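Local coordinates for protein CofB (Escherichia coli, PDB 5AX6) that serves as the minor pilin of the CFA/III type IVb pilus of enterotoxigenic bacteria, where as a homotrimer it probably takes part in pilus assembly, at residues 183-186 against 192-195; 213-216 against 220-223. One frame throughout, in Å; residues are numbered along the deposited sequence.

Contact 1. Residues 183-186 against 192-195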
loop_
_atom_site.group_PDB
_atom_site.type_symbol
_atom_site.label_atom_id
_atom_site.label_comp_id
_atom_site.label_asym_id
_atom_site.label_seq_id
_atom_site.Cartn_x
_atom_site.Cartn_y
_atom_site.Cartn_z
ATOM N N VAL A 183 -29.660 -11.816 -38.652
ATOM C CA VAL A 183 -29.176 -11.926 -40.016
ATOM C C VAL A 183 -29.707 -13.197 -40.661
ATOM O O VAL A 183 -30.178 -14.097 -39.975
ATOM C CB VAL A 183 -27.630 -11.881 -40.077
ATOM C CG1 VAL A 183 -27.139 -10.507 -39.600
ATOM C CG2 VAL A 183 -27.002 -13.004 -39.241
ATOM N N GLU A 184 -29.649 -13.249 -41.984
ATOM C CA GLU A 184 -30.200 -14.371 -42.712
ATOM C C GLU A 184 -29.385 -14.657 -43.957
ATOM O O GLU A 184 -28.688 -13.784 -44.488
ATOM C CB GLU A 184 -31.665 -14.098 -43.095
ATOM C CG GLU A 184 -31.824 -12.907 -44.027
ATOM C CD GLU A 184 -33.276 -12.582 -44.362
ATOM O OE1 GLU A 184 -34.017 -12.101 -43.474
ATOM O OE2 GLU A 184 -33.672 -12.803 -45.527
ATOM N N ARG A 185 -29.474 -15.891 -44.426
ATOM C CA ARG A 185 -28.929 -16.225 -45.725
ATOM C C ARG A 185 -29.836 -17.256 -46.372
ATOM O O ARG A 185 -30.582 -17.961 -45.683
ATOM C CB ARG A 185 -27.498 -16.740 -45.617
ATOM C CG ARG A 185 -27.338 -17.959 -44.752
ATOM C CD ARG A 185 -25.872 -18.295 -44.580
ATOM N NE ARG A 185 -25.669 -19.438 -43.701
ATOM C CZ ARG A 185 -24.479 -19.909 -43.352
ATOM N NH1 ARG A 185 -23.370 -19.326 -43.800
ATOM N NH2 ARG A 185 -24.397 -20.956 -42.543
ATOM N N ASN A 186 -29.781 -17.321 -47.696
ATOM C CA ASN A 186 -30.666 -18.194 -48.449
ATOM C C ASN A 186 -30.139 -19.616 -48.459
ATOM O O ASN A 186 -30.899 -20.567 -48.598
ATOM C CB ASN A 186 -30.841 -17.667 -49.879
ATOM C CG ASN A 186 -31.540 -16.319 -49.915
ATOM O OD1 ASN A 186 -32.376 -16.025 -49.058
ATOM N ND2 ASN A 186 -31.191 -15.482 -50.899
ATOM N N GLY A 192 -23.068 -15.254 -47.880
ATOM C CA GLY A 192 -24.494 -15.083 -48.106
ATOM C C GLY A 192 -25.238 -14.280 -47.052
ATOM O O GLY A 192 -26.374 -13.867 -47.273
ATOM N N TRP A 193 -24.619 -14.075 -45.892
ATOM C CA TRP A 193 -25.276 -13.369 -44.789
ATOM C C TRP A 193 -25.688 -11.946 -45.146
ATOM O O TRP A 193 -24.936 -11.224 -45.790
ATOM C CB TRP A 193 -24.347 -13.310 -43.570
ATOM C CG TRP A 193 -24.115 -14.621 -42.902
ATOM C CD1 TRP A 193 -22.934 -15.318 -42.834
ATOM C CD2 TRP A 193 -25.083 -15.396 -42.186
ATOM N NE1 TRP A 193 -23.114 -16.477 -42.113
ATOM C CE2 TRP A 193 -24.425 -16.549 -41.705
ATOM C CE3 TRP A 193 -26.443 -15.228 -41.903
ATOM C CZ2 TRP A 193 -25.083 -17.532 -40.969
ATOM C CZ3 TRP A 193 -27.094 -16.199 -41.163
ATOM C CH2 TRP A 193 -26.414 -17.338 -40.704
ATOM N N ARG A 194 -26.873 -11.539 -44.700
ATOM C CA ARG A 194 -27.319 -10.157 -44.847
ATOM C C ARG A 194 -28.235 -9.802 -43.685
ATOM O O ARG A 194 -28.789 -10.687 -43.035
ATOM C CB ARG A 194 -28.056 -9.951 -46.176
ATOM C CG ARG A 194 -29.349 -10.755 -46.241
ATOM C CD ARG A 194 -30.242 -10.389 -47.434
ATOM N NE ARG A 194 -31.368 -11.319 -47.495
ATOM C CZ ARG A 194 -31.311 -12.513 -48.080
ATOM N NH1 ARG A 194 -30.196 -12.908 -48.691
ATOM N NH2 ARG A 194 -32.374 -13.307 -48.062
ATOM N N LEU A 195 -28.391 -8.513 -43.416
ATOM C CA LEU A 195 -29.300 -8.082 -42.361
ATOM C C LEU A 195 -30.735 -8.486 -42.692
ATOM O O LEU A 195 -31.213 -8.276 -43.803
ATOM C CB LEU A 195 -29.209 -6.571 -42.152
ATOM C CG LEU A 195 -27.853 -6.051 -41.681
ATOM C CD1 LEU A 195 -27.847 -4.532 -41.680
ATOM C CD2 LEU A 195 -27.558 -6.587 -40.283
HETATM O O HOH W 1 -28.360 -15.005 -48.919
#
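Arg185 lies flat on the indole of Trp193, one side chain from each arm of this antiparallel hairpin. With chi1 at 59°, CG sits between the backbone N and the carbonyl carbon, and the extended chain beyond it carries CD over the six-membered ring, 3.7 Å from its centroid. The guanidinium follows nearly parallel to the indole, the planes 15° apart, with Trp193 CZ2 beneath it. Arg185 NH1 and Trp193 NE1 are both donors and do not bond each other; Asp124 OD2 takes both, as a salt bridge from Arg185 NH1 and a hydrogen bond from Trp193 NE1. Val183 CG2 meets the same ring at CE3 (3.5 Å).

Glu184 and Arg194 form a hydrogen-bonded pair, N of each to O of the other, with their side chains together on one face of the sheet. Arg194 NH2 bridges to Glu184 OE2 at 2.9 Å, on its anti lone pair and 32° out of the guanidinium plane, while OE1 goes to Thr196. The same NH2 gives a nearly straight bond to Asn186 OD1, which Lys219 also binds. The hairpin end is thus pinned on both faces, by the Arg185 side chain laid over the indole (a CH-pi contact through CD), with both polar ends held by Asp124, and by a charged cluster in which two bonds from one NH2 limit how the guanidinium can turn.

Contact 2. Residues 213-216 against 220-223; sequences GSLD and NYGL
Tyr221 reaches out from strand 220-227 of the pilin domain's antiparallel sheet with the phenol hydroxyl leading, and its OH meets the backbone of the loop after helix 208-211 at Leu215 and Asp216. A single hydrogen bond joins the two segments: Tyr221 OH donates to Asp216 O at 2.7 Å. The carbonyl oxygen lies at the edge of the ring, close to the ring plane, whereas the hydroxyl stands 32° out of the carbonyl plane, with a C=O...donor angle of 123°. Asp216 N is also near the hydroxyl, but the angle there is too poor for a bond.

The apolar part belongs to Leu215, whose CB points toward the strand. Its CD1 branch packs obliquely against the ring, 4.0 Å from Tyr221 CE1, while CD2 comes to 4.1 Å from Tyr221 OH. Tyr221 has CG anti to its carbonyl carbon (chi1 -71°), and the length of the phenol spans a gap of 9.8 Å between Leu215 CA and Tyr221 CA. Leu215 and Tyr221 both touch Thr196, and the ring also packs on Val182 and Glu184, so the loop lies against the sheet through Leu215 as well as through the ring.

The charged end of Asp216 plays no part across the contact: its OD1 accepts from Thr218 N, within the turn leading to the strand. A phenylalanine in place of Tyr221 would probably leave Asp216 O without its hydroxyl donor and the loop held here mainly by Leu215. The chemistry is that of one short polar tether backed by a small apolar patch, fixing a surface loop at a backbone carbonyl.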
loop_
_atom_site.group_PDB
_atom_site.type_symbol
_atom_site.label_atom_id
_atom_site.label_comp_id
_atom_site.label_asym_id
_atom_site.label_seq_id
_atom_site.Cartn_x
_atom_site.Cartn_y
_atom_site.Cartn_z
ATOM N N GLY A 213 -43.572 -12.755 -36.547
ATOM C CA GLY A 213 -44.613 -13.309 -37.395
ATOM C C GLY A 213 -44.344 -13.240 -38.888
ATOM O O GLY A 213 -44.718 -14.144 -39.632
ATOM N N SER A 214 -43.699 -12.168 -39.332
ATOM C CA SER A 214 -43.438 -11.972 -40.754
ATOM C C SER A 214 -42.120 -12.609 -41.204
ATOM O O SER A 214 -41.716 -12.467 -42.361
ATOM C CB SER A 214 -43.440 -10.475 -41.087
ATOM O OG SER A 214 -42.728 -9.727 -40.113
ATOM N N LEU A 215 -41.457 -13.317 -40.293
ATOM C CA LEU A 215 -40.161 -13.918 -40.596
ATOM C C LEU A 215 -40.272 -15.167 -41.471
ATOM O O LEU A 215 -40.684 -16.235 -41.016
ATOM C CB LEU A 215 -39.407 -14.257 -39.308
ATOM C CG LEU A 215 -38.616 -13.082 -38.726
ATOM C CD1 LEU A 215 -37.327 -13.566 -38.078
ATOM C CD2 LEU A 215 -38.334 -12.047 -39.810
ATOM N N ASP A 216 -39.888 -15.002 -42.732
ATOM C CA ASP A 216 -39.839 -16.075 -43.720
ATOM C C ASP A 216 -39.113 -17.321 -43.197
ATOM O O ASP A 216 -37.904 -17.301 -42.968
ATOM C CB ASP A 216 -39.154 -15.547 -44.985
ATOM C CG ASP A 216 -39.233 -16.507 -46.149
ATOM O OD1 ASP A 216 -39.610 -17.680 -45.946
ATOM O OD2 ASP A 216 -38.901 -16.082 -47.276
ATOM N N ASN A 220 -32.255 -19.366 -43.555
ATOM C CA ASN A 220 -31.428 -19.751 -42.417
ATOM C C ASN A 220 -31.051 -18.485 -41.661
ATOM O O ASN A 220 -30.608 -17.505 -42.267
ATOM C CB ASN A 220 -30.184 -20.505 -42.869
ATOM C CG ASN A 220 -30.517 -21.647 -43.808
ATOM O OD1 ASN A 220 -31.458 -22.400 -43.565
ATOM N ND2 ASN A 220 -29.764 -21.766 -44.899
ATOM N N TYR A 221 -31.250 -18.494 -40.348
ATOM C CA TYR A 221 -31.051 -17.290 -39.551
ATOM C C TYR A 221 -29.831 -17.373 -38.647
ATOM O O TYR A 221 -29.306 -18.454 -38.369
ATOM C CB TYR A 221 -32.293 -16.998 -38.718
ATOM C CG TYR A 221 -33.459 -16.534 -39.557
ATOM C CD1 TYR A 221 -33.567 -15.203 -39.943
ATOM C CD2 TYR A 221 -34.447 -17.424 -39.975
ATOM C CE1 TYR A 221 -34.628 -14.765 -40.715
ATOM C CE2 TYR A 221 -35.520 -16.990 -40.758
ATOM C CZ TYR A 221 -35.603 -15.664 -41.116
ATOM O OH TYR A 221 -36.653 -15.222 -41.883
ATOM N N GLY A 222 -29.382 -16.210 -38.196
ATOM C CA GLY A 222 -28.263 -16.123 -37.283
ATOM C C GLY A 222 -28.355 -14.821 -36.523
ATOM O O GLY A 222 -29.295 -14.051 -36.715
ATOM N N LEU A 223 -27.389 -14.585 -35.643
ATOM C CA LEU A 223 -27.303 -13.333 -34.908
ATOM C C LEU A 223 -25.955 -12.701 -35.168
ATOM O O LEU A 223 -24.930 -13.388 -35.167
ATOM C CB LEU A 223 -27.478 -13.547 -33.403
ATOM C CG LEU A 223 -28.826 -14.051 -32.888
ATOM C CD1 LEU A 223 -28.678 -14.437 -31.418
ATOM C CD2 LEU A 223 -29.897 -12.987 -33.068
#

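How the contacts relate
Contact 1 comes first along the chain and closes before contact 2 opens, and their centres are about 9 Å apart. Both belong to the antiparallel sheet of the pilin domain, in which strand 179-185 lies between strands 194-198 and 220-227. Contact 1 pairs the first two as a hairpin; contact 2 ties the loop after helix 208-211 to the third. Backbone pairing of Val183 with Gly222 and of Arg185 with Asn220 joins the contacts directly: Val183 O lies 2.9 Å from Gly222 N. Strand 179-185 is therefore held along both edges: the hairpin is built into the sheet, and the loop is tied to the neighbouring strand.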